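Local structure of carbohydrate oxidase (Microdochium nivale, 3RJA) at residues N318-S323 / D430-R435; F146-H151 / N246-D251; H153-D158 / S365-V370. The protein oxidises the C1 hydroxyl of mono-, oligo- and polysaccharides to lactones with FAD as cofactor, reducing molecular oxygen to hydrogen peroxide. All coordinates share one frame; numbering follows the deposited sequence. Where two conformers were deposited one is given.

Contact 1 of 3, residues N318-S323 / D430-R435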
loop_
_atom_site.group_PDB
_atom_site.type_symbol
_atom_site.label_atom_id
_atom_site.label_comp_id
_atom_site.label_asym_id
_atom_site.label_seq_id
_atom_site.Cartn_x
_atom_site.Cartn_y
_atom_site.Cartn_z
ATOM N N ASN A 318 7.522 -14.163 -6.159
ATOM C CA ASN A 318 8.965 -14.020 -6.291
ATOM C C ASN A 318 9.267 -12.893 -7.293
ATOM O O ASN A 318 9.143 -13.086 -8.514
ATOM C CB ASN A 318 9.550 -15.365 -6.765
ATOM C CG ASN A 318 11.047 -15.322 -6.955
ATOM O OD1 ASN A 318 11.755 -14.567 -6.288
ATOM N ND2 ASN A 318 11.544 -16.134 -7.889
ATOM N N PHE A 319 9.655 -11.716 -6.803
ATOM C CA PHE A 319 9.515 -10.552 -7.668
ATOM C C PHE A 319 10.324 -9.334 -7.259
ATOM O O PHE A 319 10.937 -9.287 -6.179
ATOM C CB PHE A 319 8.011 -10.156 -7.735
ATOM C CG PHE A 319 7.479 -9.558 -6.425
ATOM C CD1 PHE A 319 7.005 -10.381 -5.405
ATOM C CD2 PHE A 319 7.464 -8.180 -6.232
ATOM C CE1 PHE A 319 6.521 -9.825 -4.208
ATOM C CE2 PHE A 319 6.976 -7.612 -5.038
ATOM C CZ PHE A 319 6.513 -8.417 -4.038
ATOM N N TYR A 320 10.309 -8.350 -8.154
ATOM C CA TYR A 320 10.841 -7.042 -7.900
ATOM C C TYR A 320 9.781 -6.038 -8.347
ATOM O O TYR A 320 9.009 -6.305 -9.287
ATOM C CB TYR A 320 12.129 -6.812 -8.687
ATOM C CG TYR A 320 12.753 -5.454 -8.422
ATOM C CD1 TYR A 320 13.060 -5.038 -7.112
ATOM C CD2 TYR A 320 13.048 -4.596 -9.464
ATOM C CE1 TYR A 320 13.644 -3.807 -6.862
ATOM C CE2 TYR A 320 13.632 -3.364 -9.232
ATOM C CZ TYR A 320 13.924 -2.969 -7.933
ATOM O OH TYR A 320 14.492 -1.727 -7.725
ATOM N N ALA A 321 9.736 -4.895 -7.672
ATOM C CA ALA A 321 8.728 -3.881 -7.960
ATOM C C ALA A 321 9.321 -2.473 -7.742
ATOM O O ALA A 321 10.287 -2.290 -6.969
ATOM C CB ALA A 321 7.493 -4.100 -7.065
ATOM N N LYS A 322 8.728 -1.487 -8.412
ATOM C CA LYS A 322 9.147 -0.104 -8.301
ATOM C C LYS A 322 7.902 0.749 -8.391
ATOM O O LYS A 322 6.850 0.254 -8.785
ATOM C CB LYS A 322 10.123 0.270 -9.424
ATOM C CG LYS A 322 11.503 -0.379 -9.322
ATOM C CD LYS A 322 12.538 0.237 -10.339
ATOM C CE LYS A 322 13.248 1.509 -9.815
ATOM N NZ LYS A 322 14.318 1.106 -8.818
ATOM N N SER A 323 8.030 2.035 -8.080
ATOM C CA SER A 323 6.892 2.939 -8.163
ATOM C C SER A 323 7.306 4.340 -8.601
ATOM O O SER A 323 8.483 4.674 -8.610
ATOM C CB SER A 323 6.144 3.018 -6.808
ATOM O OG SER A 323 6.865 3.819 -5.859
ATOM N N ASP A 430 10.698 -0.363 -2.413
ATOM C CA ASP A 430 11.729 -0.757 -3.358
ATOM C C ASP A 430 13.035 -0.678 -2.597
ATOM O O ASP A 430 13.558 0.420 -2.376
ATOM C CB ASP A 430 11.688 0.194 -4.574
ATOM C CG ASP A 430 12.885 0.043 -5.495
ATOM O OD1 ASP A 430 13.750 -0.827 -5.256
ATOM O OD2 ASP A 430 12.913 0.791 -6.477
ATOM N N PRO A 431 13.564 -1.840 -2.168
ATOM C CA PRO A 431 14.715 -1.793 -1.237
ATOM C C PRO A 431 16.031 -1.415 -1.884
ATOM O O PRO A 431 17.030 -1.243 -1.163
ATOM C CB PRO A 431 14.799 -3.215 -0.700
ATOM C CG PRO A 431 14.241 -4.075 -1.854
ATOM C CD PRO A 431 13.133 -3.220 -2.461
ATOM N N ARG A 432 16.064 -1.272 -3.211
ATOM C CA ARG A 432 17.361 -0.987 -3.879
ATOM C C ARG A 432 17.682 0.512 -3.944
ATOM O O ARG A 432 17.994 1.056 -5.004
ATOM C CB ARG A 432 17.428 -1.662 -5.256
ATOM C CG ARG A 432 17.572 -3.182 -5.119
ATOM C CD ARG A 432 17.377 -3.913 -6.463
ATOM N NE ARG A 432 18.457 -3.675 -7.426
ATOM C CZ ARG A 432 18.417 -2.805 -8.445
ATOM N NH1 ARG A 432 17.348 -2.025 -8.682
ATOM N NH2 ARG A 432 19.470 -2.715 -9.261
ATOM N N MET A 433 17.549 1.172 -2.794
ATOM C CA MET A 433 17.899 2.578 -2.617
ATOM C C MET A 433 18.459 2.749 -1.185
ATOM O O MET A 433 17.958 2.117 -0.242
ATOM C CB MET A 433 16.669 3.470 -2.801
ATOM C CG MET A 433 16.040 3.494 -4.229
ATOM S SD MET A 433 14.514 4.514 -4.336
ATOM C CE MET A 433 13.383 3.620 -3.282
ATOM N N ASP A 434 19.490 3.582 -1.014
ATOM C CA ASP A 434 20.047 3.777 0.305
ATOM C C ASP A 434 19.049 4.575 1.154
ATOM O O ASP A 434 18.100 5.141 0.609
ATOM C CB ASP A 434 21.451 4.407 0.258
ATOM C CG ASP A 434 21.458 5.877 -0.193
ATOM O OD1 ASP A 434 20.508 6.645 0.050
ATOM O OD2 ASP A 434 22.485 6.288 -0.770
ATOM N N ARG A 435 19.270 4.607 2.472
ATOM C CA ARG A 435 18.345 5.229 3.435
ATOM C C ARG A 435 17.997 6.694 3.133
ATOM O O ARG A 435 16.832 7.110 3.235
ATOM C CB ARG A 435 18.930 5.109 4.862
ATOM C CG ARG A 435 17.930 5.433 5.959
ATOM C CD ARG A 435 18.463 5.100 7.355
ATOM N NE ARG A 435 17.463 5.381 8.387
ATOM C CZ ARG A 435 17.660 5.171 9.688
ATOM N NH1 ARG A 435 18.827 4.694 10.131
ATOM N NH2 ARG A 435 16.691 5.447 10.547
HETATM O O HOH W 1 16.963 1.421 -7.705
HETATM O O HOH W 2 10.762 2.527 -6.715
#
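Tyr320 OH, Lys322 NZ and the backbone N of Arg432 converge on the carboxylate of Asp430, and the path of the Lys322 chain shows how the cluster is assembled. Its CB stays 4.1 Å from Asp430 OD2, while CG comes alongside the same oxygen at 3.4 Å and CD remains near it. Bends at chi3 and chi4 then turn the end of the chain toward Asp430 OD2: CE passes it, and NZ forms a 2.7 Å salt bridge with Asp430 OD2, at that oxygen's syn lone pair. From there NZ also donates to Tyr320 OH at 3.0 Å, and weakly to a water that in turn donates to Arg432 O.

Tyr320 reaches in from the same strand. With its CG anti to the backbone N (chi1 -178°), the ring extends to give OH a 2.7 Å hydrogen bond to Asp430 OD1, the ring standing almost perpendicular to the carboxylate (82°). Arg432 N, closing an Asx turn, meets OD1 from the opposite face; donors on both faces are likely to restrict rotation of the carboxylate. Arg432 NH1 donates in the guanidinium plane to Tyr320 OH, 3.0 Å away. A phenylalanine in place of Tyr320 would probably leave Asp430 OD1 without one of its two donors, and Arg432 NH1 and Lys322 NZ without this acceptor.

Lys322 NZ and Arg432 NH1 lie 4.4 Å apart, a repulsion probably eased by Asp430 and by Asp407 of helix 403-414, which forms salt bridges to both. The arrangement is a largely buried charge network, with Arg432 at its exposed edge, tying strand 318-326 of the large antiparallel sheet to an Asx turn in the berberine-like region, just before helix 435-443.

Contact 2 of 3, residues F146-H151 / N246-D251. With FAD (flavin-adenine dinucleotide), chain B.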
loop_
_atom_site.group_PDB
_atom_site.type_symbol
_atom_site.label_atom_id
_atom_site.label_comp_id
_atom_site.label_asym_id
_atom_site.label_seq_id
_atom_site.Cartn_x
_atom_site.Cartn_y
_atom_site.Cartn_z
ATOM N N PHE A 146 -4.242 2.650 -1.326
ATOM C CA PHE A 146 -5.012 3.110 -2.468
ATOM C C PHE A 146 -5.790 1.956 -3.115
ATOM O O PHE A 146 -5.235 0.867 -3.299
ATOM C CB PHE A 146 -4.071 3.765 -3.515
ATOM C CG PHE A 146 -4.812 4.353 -4.696
ATOM C CD1 PHE A 146 -5.261 5.680 -4.659
ATOM C CD2 PHE A 146 -5.100 3.575 -5.825
ATOM C CE1 PHE A 146 -5.936 6.233 -5.744
ATOM C CE2 PHE A 146 -5.812 4.093 -6.893
ATOM C CZ PHE A 146 -6.218 5.451 -6.858
ATOM N N GLY A 147 -7.049 2.199 -3.484
ATOM C CA GLY A 147 -7.846 1.184 -4.169
ATOM C C GLY A 147 -8.933 1.784 -5.059
ATOM O O GLY A 147 -8.922 3.005 -5.351
ATOM N N PHE A 148 -9.900 0.930 -5.441
ATOM C CA PHE A 148 -10.980 1.308 -6.351
ATOM C C PHE A 148 -12.140 2.107 -5.725
ATOM O O PHE A 148 -13.156 2.327 -6.387
ATOM C CB PHE A 148 -11.557 0.055 -7.027
ATOM C CG PHE A 148 -10.706 -0.476 -8.123
ATOM C CD1 PHE A 148 -10.603 0.212 -9.342
ATOM C CD2 PHE A 148 -9.986 -1.657 -7.951
ATOM C CE1 PHE A 148 -9.780 -0.286 -10.398
ATOM C CE2 PHE A 148 -9.161 -2.163 -9.007
ATOM C CZ PHE A 148 -9.074 -1.476 -10.225
ATOM N N SER A 149 -12.017 2.511 -4.459
ATOM C CA SER A 149 -12.912 3.529 -3.898
ATOM C C SER A 149 -12.159 4.824 -3.558
ATOM O O SER A 149 -12.758 5.763 -3.020
ATOM C CB SER A 149 -13.633 3.007 -2.643
ATOM O OG SER A 149 -14.459 1.897 -2.958
ATOM N N SER A 150 -10.865 4.900 -3.870
ATOM C CA SER A 150 -10.079 6.064 -3.441
ATOM C C SER A 150 -10.485 7.372 -4.116
ATOM O O SER A 150 -10.428 8.410 -3.476
ATOM C CB SER A 150 -8.580 5.853 -3.615
ATOM O OG SER A 150 -8.097 4.883 -2.719
ATOM N N HIS A 151 -10.899 7.339 -5.383
ATOM C CA HIS A 151 -11.270 8.605 -6.050
ATOM C C HIS A 151 -12.523 9.172 -5.340
ATOM O O HIS A 151 -12.662 10.387 -5.125
ATOM C CB HIS A 151 -11.511 8.356 -7.528
ATOM C CG HIS A 151 -11.463 9.586 -8.394
ATOM N ND1 HIS A 151 -12.598 10.309 -8.723
ATOM C CD2 HIS A 151 -10.441 10.152 -9.086
ATOM C CE1 HIS A 151 -12.261 11.306 -9.527
ATOM N NE2 HIS A 151 -10.960 11.231 -9.770
ATOM N N ASN A 246 -13.627 5.630 -10.364
ATOM C CA ASN A 246 -12.333 5.190 -9.811
ATOM C C ASN A 246 -11.710 4.308 -10.850
ATOM O O ASN A 246 -12.347 3.320 -11.275
ATOM C CB ASN A 246 -12.503 4.368 -8.525
ATOM C CG ASN A 246 -13.341 5.061 -7.481
ATOM O OD1 ASN A 246 -12.811 5.592 -6.504
ATOM N ND2 ASN A 246 -14.651 5.043 -7.665
ATOM N N PHE A 247 -10.510 4.629 -11.316
ATOM C CA PHE A 247 -9.955 3.746 -12.349
ATOM C C PHE A 247 -8.448 3.823 -12.505
ATOM O O PHE A 247 -7.774 4.701 -11.913
ATOM C CB PHE A 247 -10.684 3.959 -13.709
ATOM C CG PHE A 247 -10.278 5.227 -14.460
ATOM C CD1 PHE A 247 -10.727 6.479 -14.057
ATOM C CD2 PHE A 247 -9.472 5.144 -15.583
ATOM C CE1 PHE A 247 -10.378 7.651 -14.779
ATOM C CE2 PHE A 247 -9.098 6.317 -16.318
ATOM C CZ PHE A 247 -9.556 7.551 -15.913
ATOM N N ARG A 248 -7.960 2.928 -13.348
ATOM C CA ARG A 248 -6.549 2.891 -13.739
ATOM C C ARG A 248 -6.364 2.318 -15.146
ATOM O O ARG A 248 -7.256 1.670 -15.678
ATOM C CB ARG A 248 -5.714 2.085 -12.728
ATOM C CG ARG A 248 -6.236 0.667 -12.365
ATOM C CD ARG A 248 -5.087 -0.161 -11.736
ATOM N NE ARG A 248 -5.520 -1.324 -10.966
ATOM C CZ ARG A 248 -5.396 -1.433 -9.641
ATOM N NH1 ARG A 248 -5.805 -2.537 -9.029
ATOM N NH2 ARG A 248 -4.862 -0.445 -8.925
ATOM N N ILE A 249 -5.201 2.579 -15.742
ATOM C CA ILE A 249 -4.757 1.847 -16.934
ATOM C C ILE A 249 -3.838 0.753 -16.413
ATOM O O ILE A 249 -2.952 1.015 -15.583
ATOM C CB ILE A 249 -3.929 2.708 -17.915
ATOM C CG1 ILE A 249 -4.721 3.926 -18.396
ATOM C CG2 ILE A 249 -3.434 1.867 -19.124
ATOM C CD1 ILE A 249 -3.829 5.088 -18.893
ATOM N N GLY A 250 -4.038 -0.471 -16.898
ATOM C CA GLY A 250 -3.194 -1.589 -16.524
ATOM C C GLY A 250 -2.891 -2.416 -17.759
ATOM O O GLY A 250 -3.718 -2.489 -18.654
ATOM N N ASP A 251 -1.695 -3.001 -17.808
ATOM C CA ASP A 251 -1.338 -3.976 -18.835
ATOM C C ASP A 251 -0.688 -5.195 -18.186
ATOM O O ASP A 251 0.401 -5.084 -17.619
ATOM C CB ASP A 251 -0.389 -3.361 -19.848
ATOM C CG ASP A 251 -0.189 -4.247 -21.095
ATOM O OD1 ASP A 251 -0.761 -5.374 -21.174
ATOM O OD2 ASP A 251 0.550 -3.782 -21.996
HETATM P PA FAD B . 4.069 -5.741 6.525
HETATM O O1A FAD B . 3.609 -6.609 7.666
HETATM O O2A FAD B . 5.157 -6.339 5.671
HETATM O O5B FAD B . 4.586 -4.341 7.116
HETATM C C5B FAD B . 4.829 -3.251 6.233
HETATM C C4B FAD B . 5.549 -2.139 7.015
HETATM O O4B FAD B . 4.689 -1.640 8.040
HETATM C C3B FAD B . 6.817 -2.625 7.713
HETATM O O3B FAD B . 7.721 -1.524 7.840
HETATM C C2B FAD B . 6.285 -2.973 9.100
HETATM O O2B FAD B . 7.233 -3.017 10.141
HETATM C C1B FAD B . 5.273 -1.854 9.297
HETATM N N9A FAD B . 4.237 -2.268 10.238
HETATM C C8A FAD B . 3.504 -3.450 10.242
HETATM N N7A FAD B . 2.659 -3.392 11.306
HETATM C C5A FAD B . 2.826 -2.218 11.936
HETATM C C6A FAD B . 2.218 -1.671 13.070
HETATM N N6A FAD B . 1.251 -2.344 13.733
HETATM N N1A FAD B . 2.611 -0.405 13.468
HETATM C C2A FAD B . 3.613 0.279 12.788
HETATM N N3A FAD B . 4.244 -0.274 11.692
HETATM C C4A FAD B . 3.832 -1.506 11.277
HETATM N N1 FAD B . -1.061 -1.167 -1.887
HETATM C C2 FAD B . -2.038 -0.207 -2.173
HETATM O O2 FAD B . -1.933 0.963 -1.784
HETATM N N3 FAD B . -3.170 -0.637 -2.861
HETATM C C4 FAD B . -3.457 -1.949 -3.185
HETATM O O4 FAD B . -4.553 -2.265 -3.701
HETATM C C4X FAD B . -2.361 -2.929 -2.910
HETATM N N5 FAD B . -2.527 -4.208 -3.201
HETATM C C5X FAD B . -1.586 -5.153 -2.865
HETATM C C6 FAD B . -1.822 -6.532 -3.101
HETATM C C7 FAD B . -0.944 -7.496 -2.644
HETATM C C7M FAD B . -1.203 -8.992 -2.920
HETATM C C8 FAD B . 0.138 -7.102 -1.822
HETATM C C8M FAD B . 1.115 -8.124 -1.276
HETATM C C9 FAD B . 0.422 -5.757 -1.639
HETATM C C9A FAD B . -0.442 -4.758 -2.131
HETATM N N10 FAD B . -0.258 -3.385 -1.838
HETATM C C10 FAD B . -1.159 -2.434 -2.293
HETATM C "C1'" FAD B . 0.960 -2.957 -1.075
HETATM C "C2'" FAD B . 0.640 -2.813 0.406
HETATM O "O2'" FAD B . -0.118 -1.628 0.609
HETATM C "C3'" FAD B . 1.921 -2.694 1.201
HETATM O "O3'" FAD B . 2.783 -3.771 0.899
HETATM C "C4'" FAD B . 1.595 -2.646 2.703
HETATM O "O4'" FAD B . 2.615 -1.968 3.369
HETATM C "C5'" FAD B . 1.387 -4.047 3.284
HETATM O "O5'" FAD B . 1.067 -3.950 4.644
HETATM P P FAD B . 1.321 -5.240 5.597
HETATM O O1P FAD B . 0.822 -4.968 6.985
HETATM O O2P FAD B . 0.688 -6.477 4.958
HETATM O O3P FAD B . 2.913 -5.342 5.479
HETATM O O HOH W 3 -5.073 -0.847 -6.051
#
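Phe148 and Asn246 bring a flavin-binding loop against the large antiparallel sheet, in a fully buried contact between the FAD-binding region and strand 245-251, at the interior of this oxygen-dependent FAD-linked oxidoreductase. The two residues press closely together, Phe148 O lying 3.0 Å from Asn246 CG. The loop makes a type I beta turn from Gly147 to Ser150 and runs into helix 150-153. The turn is closed by Ser150 N donating to Gly147 O, and Ser150 OG accepts from Gly147 N along a nearly straight bond (173°).

Just before the turn, Phe146 holds the flavin through its backbone. Its N donates to FAD O2 at 2.9 Å, and its O accepts from FAD N3 at 2.6 Å, a pairing that fixes the pyrimidine edge of the isoalloxazine.

On the strand side, Asn246 points its amide into the beginning of the helix. OD1 accepts from His151 N at 2.8 Å, a weak bond because the angle at hydrogen is only 123°, and also from Met152 N; ND2 donates to Leu262 O of the adjoining strand. His151 CB packs against the same OD1 at 3.2 Å.

Two residues along, Arg248, in one of its two conformers, crosses Phe148 at about a right angle. The arginine starts with CG between the backbone N and the carbonyl carbon and runs extended to NE. Phe148 CE2 then lies over one face of the guanidinium, whose plane is inclined by 63° to the ring. Arg248 touches the bound substrate analogue, and its NH2 pairs with Asp358. In the guanidinium plane, a water 2.9 Å from Arg248 NH2 accepts from it and donates to both Phe146 O and FAD O4.

Contact 3 of 3, residues H153-D158 / S365-V370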
loop_
_atom_site.group_PDB
_atom_site.type_symbol
_atom_site.label_atom_id
_atom_site.label_comp_id
_atom_site.label_asym_id
_atom_site.label_seq_id
_atom_site.Cartn_x
_atom_site.Cartn_y
_atom_site.Cartn_z
ATOM N N HIS A 153 -13.664 8.143 -2.108
ATOM C CA HIS A 153 -13.670 8.189 -0.627
ATOM C C HIS A 153 -12.296 8.358 0.013
ATOM O O HIS A 153 -12.192 8.331 1.228
ATOM C CB HIS A 153 -14.299 6.904 -0.052
ATOM C CG HIS A 153 -15.798 6.873 -0.093
ATOM N ND1 HIS A 153 -16.586 7.860 0.463
ATOM C CD2 HIS A 153 -16.653 5.943 -0.586
ATOM C CE1 HIS A 153 -17.858 7.565 0.273
ATOM N NE2 HIS A 153 -17.923 6.409 -0.361
ATOM N N GLY A 154 -11.246 8.472 -0.784
ATOM C CA GLY A 154 -9.911 8.761 -0.242
ATOM C C GLY A 154 -9.095 7.528 0.127
ATOM O O GLY A 154 -9.500 6.390 -0.151
ATOM N N LEU A 155 -7.915 7.760 0.711
ATOM C CA LEU A 155 -6.994 6.677 1.102
ATOM C C LEU A 155 -7.477 5.942 2.351
ATOM O O LEU A 155 -8.238 6.502 3.178
ATOM C CB LEU A 155 -5.593 7.246 1.344
ATOM C CG LEU A 155 -4.950 8.058 0.167
ATOM C CD1 LEU A 155 -3.596 8.574 0.586
ATOM C CD2 LEU A 155 -4.798 7.234 -1.124
ATOM N N ALA A 156 -7.008 4.707 2.513
ATOM C CA ALA A 156 -7.211 3.968 3.752
ATOM C C ALA A 156 -6.793 4.847 4.928
ATOM O O ALA A 156 -7.525 4.958 5.901
ATOM C CB ALA A 156 -6.434 2.621 3.742
ATOM N N VAL A 157 -5.631 5.485 4.811
ATOM C CA VAL A 157 -5.115 6.376 5.845
ATOM C C VAL A 157 -6.094 7.511 6.222
ATOM O O VAL A 157 -6.132 7.936 7.374
ATOM C CB VAL A 157 -3.694 6.931 5.508
ATOM C CG1 VAL A 157 -3.726 8.011 4.420
ATOM C CG2 VAL A 157 -3.017 7.479 6.757
ATOM N N ASP A 158 -6.883 7.972 5.256
ATOM C CA ASP A 158 -7.855 9.032 5.495
ATOM C C ASP A 158 -9.056 8.597 6.367
ATOM O O ASP A 158 -9.770 9.444 6.873
ATOM C CB ASP A 158 -8.307 9.615 4.157
ATOM C CG ASP A 158 -7.162 10.292 3.402
ATOM O OD1 ASP A 158 -6.288 10.903 4.082
ATOM O OD2 ASP A 158 -7.131 10.187 2.141
ATOM N N SER A 365 -10.826 14.119 -7.337
ATOM C CA SER A 365 -10.338 12.994 -6.557
ATOM C C SER A 365 -10.419 13.332 -5.077
ATOM O O SER A 365 -9.841 14.335 -4.617
ATOM C CB SER A 365 -8.915 12.597 -6.942
ATOM O OG SER A 365 -8.425 11.608 -6.032
ATOM N N GLN A 366 -11.120 12.493 -4.320
ATOM C CA GLN A 366 -11.171 12.666 -2.864
ATOM C C GLN A 366 -9.773 12.587 -2.170
ATOM O O GLN A 366 -9.546 13.192 -1.117
ATOM C CB GLN A 366 -12.155 11.646 -2.276
ATOM C CG GLN A 366 -12.678 11.959 -0.902
ATOM C CD GLN A 366 -13.372 13.318 -0.732
ATOM O OE1 GLN A 366 -13.339 13.845 0.360
ATOM N NE2 GLN A 366 -13.994 13.872 -1.772
ATOM N N VAL A 367 -8.835 11.862 -2.768
ATOM C CA VAL A 367 -7.489 11.763 -2.200
ATOM C C VAL A 367 -6.844 13.160 -2.048
ATOM O O VAL A 367 -6.123 13.424 -1.066
ATOM C CB VAL A 367 -6.540 10.882 -3.094
ATOM C CG1 VAL A 367 -5.062 10.994 -2.605
ATOM C CG2 VAL A 367 -7.026 9.440 -3.140
ATOM N N THR A 368 -7.153 14.043 -3.004
ATOM C CA THR A 368 -6.573 15.407 -3.108
ATOM C C THR A 368 -7.255 16.439 -2.220
ATOM O O THR A 368 -6.798 17.570 -2.148
ATOM C CB THR A 368 -6.676 15.968 -4.556
ATOM O OG1 THR A 368 -8.055 16.288 -4.877
ATOM C CG2 THR A 368 -6.160 14.998 -5.540
ATOM N N LYS A 369 -8.368 16.080 -1.586
ATOM C CA LYS A 369 -9.018 16.979 -0.635
ATOM C C LYS A 369 -8.267 17.086 0.706
ATOM O O LYS A 369 -8.591 17.935 1.524
ATOM C CB LYS A 369 -10.483 16.586 -0.413
ATOM C CG LYS A 369 -11.323 16.423 -1.720
ATOM C CD LYS A 369 -11.320 17.698 -2.565
ATOM C CE LYS A 369 -12.145 17.544 -3.822
ATOM N NZ LYS A 369 -11.865 18.682 -4.696
ATOM N N VAL A 370 -7.280 16.213 0.939
ATOM C CA VAL A 370 -6.338 16.411 2.023
ATOM C C VAL A 370 -5.077 17.012 1.400
ATOM O O VAL A 370 -4.668 16.611 0.303
ATOM C CB VAL A 370 -6.049 15.092 2.764
ATOM C CG1 VAL A 370 -5.060 15.292 3.919
ATOM C CG2 VAL A 370 -7.359 14.469 3.292
HETATM O O HOH W 4 -9.191 11.884 1.205
#
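Gln366 packs against Gly154 and His153 from a short 3-10 turn, 366-368. Ser365 leads into that turn: its OG accepts from Val367 N in an ST turn, while its O receives both Thr368 N and Thr368 OG1. Gln366 then makes its contact through the aliphatic part of its side chain: CB lies 3.6 Å from Gly154 N, and CG lies 3.7 Å from His153 C. Its carbonyl O receives a water 2.7 Å away that also donates to Asp158 OD2, bridging the segments where no direct hydrogen bond joins them.

Val367 comes nearest along the backbone, its CA 4.3 Å from Gly154 CA. Both its methyls pack on the CG-CD2 branch of Leu155, with CG2 against Leu155 CD2 at 3.7 Å. Farther on, Val370 CG2 slides past Asp158 OD1 at 3.8 Å; that oxygen has its salt bridge with Arg380, while OD2 accepts from Leu155 N.

Gly154, with phi 90°, turns the chain out of helix 150-153. The arrangement is loop-to-loop packing around a helix C-terminus, joining the FAD-binding region to the connection between strands 352-359 and 384-392.

Contacts 2 and 3 are neighbours, their centres 13 Å apart, and meet directly: His151 O lies 2.7 Å from Gln366 N, a probable hydrogen bond, and Ser150 O packs on Val367 CG2. Helix 150-153 thus links the flavin-holding loop of contact 2 to the loop pair of contact 3, where the Leu155 side chain is about 7 Å from FAD. Contact 1 stands apart, its centre about 22 Å from that of contact 2 and 25 Å from that of contact 3, yet contacts 1 and 2 reach the same antiparallel sheet. Both also approach the substrate analogue in the Arg248 pocket, about 4 Å from that side chain and 7 Å from that of Ala321.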